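Local atomic coordinates of chintase (Rhizomucor miehei, PDB entry 5YUQ), a protein that probably hydrolyses the beta-1,4 linkages of chitin, as a fungal family 18 glycoside hydrolase with a tunnel-shaped active site. Residues V347-L352 and T360-L365. Sequence-based numbering, arbitrary orientation.
Sequences VMLWSL and TLLNAL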
loop_
_atom_site.group_PDB
_atom_site.type_symbol
_atom_site.label_atom_id
_atom_site.label_comp_id
_atom_site.label_asym_id
_atom_site.label_seq_id
_atom_site.Cartn_x
_atom_site.Cartn_y
_atom_site.Cartn_z
ATOM N N VAL A 347 -8.198 -9.086 0.228
ATOM C CA VAL A 347 -7.905 -7.700 0.435
ATOM C C VAL A 347 -6.792 -7.605 1.446
ATOM O O VAL A 347 -6.547 -8.509 2.206
ATOM C CB VAL A 347 -9.121 -6.934 1.035
ATOM C CG1 VAL A 347 -10.267 -6.914 0.075
ATOM C CG2 VAL A 347 -9.453 -7.479 2.426
ATOM N N MET A 348 -6.094 -6.469 1.402
ATOM C CA MET A 348 -5.110 -6.206 2.438
ATOM C C MET A 348 -5.309 -4.786 2.910
ATOM O O MET A 348 -5.949 -3.995 2.227
ATOM C CB MET A 348 -3.666 -6.469 1.970
ATOM C CG MET A 348 -3.157 -5.608 0.809
ATOM S SD MET A 348 -2.603 -3.969 1.354
ATOM C CE MET A 348 -1.609 -3.496 -0.062
ATOM N N LEU A 349 -4.746 -4.461 4.064
ATOM C CA LEU A 349 -4.951 -3.143 4.640
ATOM C C LEU A 349 -3.637 -2.517 5.075
ATOM O O LEU A 349 -2.745 -3.207 5.572
ATOM C CB LEU A 349 -5.926 -3.218 5.818
ATOM C CG LEU A 349 -5.454 -3.995 7.050
ATOM C CD1 LEU A 349 -4.911 -3.031 8.101
ATOM C CD2 LEU A 349 -6.569 -4.845 7.636
ATOM N N TRP A 350 -3.535 -1.207 4.873
ATOM C CA TRP A 350 -2.433 -0.413 5.402
ATOM C C TRP A 350 -2.990 0.699 6.284
ATOM O O TRP A 350 -3.668 1.591 5.776
ATOM C CB TRP A 350 -1.613 0.240 4.271
ATOM C CG TRP A 350 -0.486 1.035 4.851
ATOM C CD1 TRP A 350 -0.548 2.304 5.371
ATOM C CD2 TRP A 350 0.851 0.589 5.041
ATOM N NE1 TRP A 350 0.683 2.673 5.857
ATOM C CE2 TRP A 350 1.562 1.635 5.661
ATOM C CE3 TRP A 350 1.531 -0.594 4.726
ATOM C CZ2 TRP A 350 2.913 1.527 5.982
ATOM C CZ3 TRP A 350 2.866 -0.699 5.045
ATOM C CH2 TRP A 350 3.545 0.351 5.666
ATOM N N SER A 351 -2.727 0.680 7.591
ATOM C CA SER A 351 -2.093 -0.414 8.314
ATOM C C SER A 351 -2.843 -0.580 9.643
ATOM O O SER A 351 -3.618 0.297 10.050
ATOM C CB SER A 351 -0.604 -0.130 8.545
ATOM O OG SER A 351 -0.434 1.134 9.172
ATOM N N LEU A 352 -2.611 -1.702 10.314
ATOM C CA LEU A 352 -3.503 -2.175 11.369
ATOM C C LEU A 352 -3.633 -1.249 12.571
ATOM O O LEU A 352 -4.706 -1.153 13.170
ATOM C CB LEU A 352 -3.066 -3.577 11.812
ATOM C CG LEU A 352 -4.026 -4.311 12.741
ATOM C CD1 LEU A 352 -5.405 -4.400 12.114
ATOM C CD2 LEU A 352 -3.491 -5.702 13.049
ATOM N N THR A 360 -13.495 -0.775 13.963
ATOM C CA THR A 360 -14.498 -0.354 12.985
ATOM C C THR A 360 -14.112 -0.705 11.546
ATOM O O THR A 360 -14.898 -1.310 10.816
ATOM C CB THR A 360 -14.773 1.152 13.066
ATOM O OG1 THR A 360 -15.258 1.479 14.375
ATOM C CG2 THR A 360 -15.822 1.557 12.040
ATOM N N LEU A 361 -12.906 -0.323 11.138
ATOM C CA LEU A 361 -12.477 -0.572 9.764
ATOM C C LEU A 361 -12.144 -2.034 9.507
ATOM O O LEU A 361 -12.461 -2.557 8.446
ATOM C CB LEU A 361 -11.301 0.322 9.376
ATOM C CG LEU A 361 -11.596 1.822 9.466
ATOM C CD1 LEU A 361 -10.475 2.568 8.786
ATOM C CD2 LEU A 361 -12.939 2.165 8.833
ATOM N N LEU A 362 -11.519 -2.707 10.467
ATOM C CA LEU A 362 -11.200 -4.123 10.271
ATOM C C LEU A 362 -12.473 -4.962 10.222
ATOM O O LEU A 362 -12.580 -5.888 9.419
ATOM C CB LEU A 362 -10.243 -4.628 11.353
ATOM C CG LEU A 362 -9.770 -6.085 11.267
ATOM C CD1 LEU A 362 -9.118 -6.385 9.921
ATOM C CD2 LEU A 362 -8.811 -6.393 12.407
ATOM N N ASN A 363 -13.452 -4.604 11.048
ATOM C CA ASN A 363 -14.756 -5.252 10.983
ATOM C C ASN A 363 -15.399 -5.079 9.617
ATOM O O ASN A 363 -16.062 -5.979 9.121
ATOM C CB ASN A 363 -15.686 -4.704 12.069
ATOM C CG ASN A 363 -15.313 -5.200 13.443
ATOM O OD1 ASN A 363 -14.541 -6.149 13.578
ATOM N ND2 ASN A 363 -15.871 -4.582 14.471
ATOM N N ALA A 364 -15.196 -3.915 9.007
ATOM C CA ALA A 364 -15.753 -3.627 7.686
ATOM C C ALA A 364 -15.185 -4.522 6.591
ATOM O O ALA A 364 -15.730 -4.595 5.492
ATOM C CB ALA A 364 -15.520 -2.159 7.330
ATOM N N LEU A 365 -14.080 -5.196 6.883
ATOM C CA LEU A 365 -13.447 -6.042 5.884
ATOM C C LEU A 365 -13.846 -7.506 6.007
ATOM O O LEU A 365 -13.495 -8.296 5.143
ATOM C CB LEU A 365 -11.922 -5.923 5.961
ATOM C CG LEU A 365 -11.339 -4.534 5.699
ATOM C CD1 LEU A 365 -9.808 -4.566 5.764
ATOM C CD2 LEU A 365 -11.814 -4.016 4.354
#
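The seam where Leu349 meets Leu362 and Leu365 contains no flat group of either segment; the indole of Trp350 lies off to one side, with Ser351 CB 3.8 Å above one face near its rim and the Tyr7 ring inclined to it by about 50°. This is the last strand of the family 18 TIM barrel, followed by a cis peptide between Trp350 and Ser351. In relatives such a tryptophan floors the sugar-binding subsite at the cleavage point, and Trp350 probably does likewise. Val347 and Leu349 point the other way, toward the short helix 360-363, and the contact is wholly apolar. Leu349 CG sits between its backbone N and carbonyl carbon (chi1 66°), sending CD2 into the fork between Leu362 CD1 and Leu365 CD1, 3.8 Å from each; its side chain crosses that of Leu362 nearly at right angles. Leu365 CD1 also reaches Val347 CG2, more loosely at 4.4 Å, while Phe234 touches both Leu349 and Leu365, and Leu332 packs on Leu365. Asp355 fixes the start of the helix by accepting hydrogen bonds from Leu361 N and Leu362 N. Leu362 straddles two partners: CD1 serves Leu349, whereas CD2 meets Leu352 CD1 at 4.0 Å.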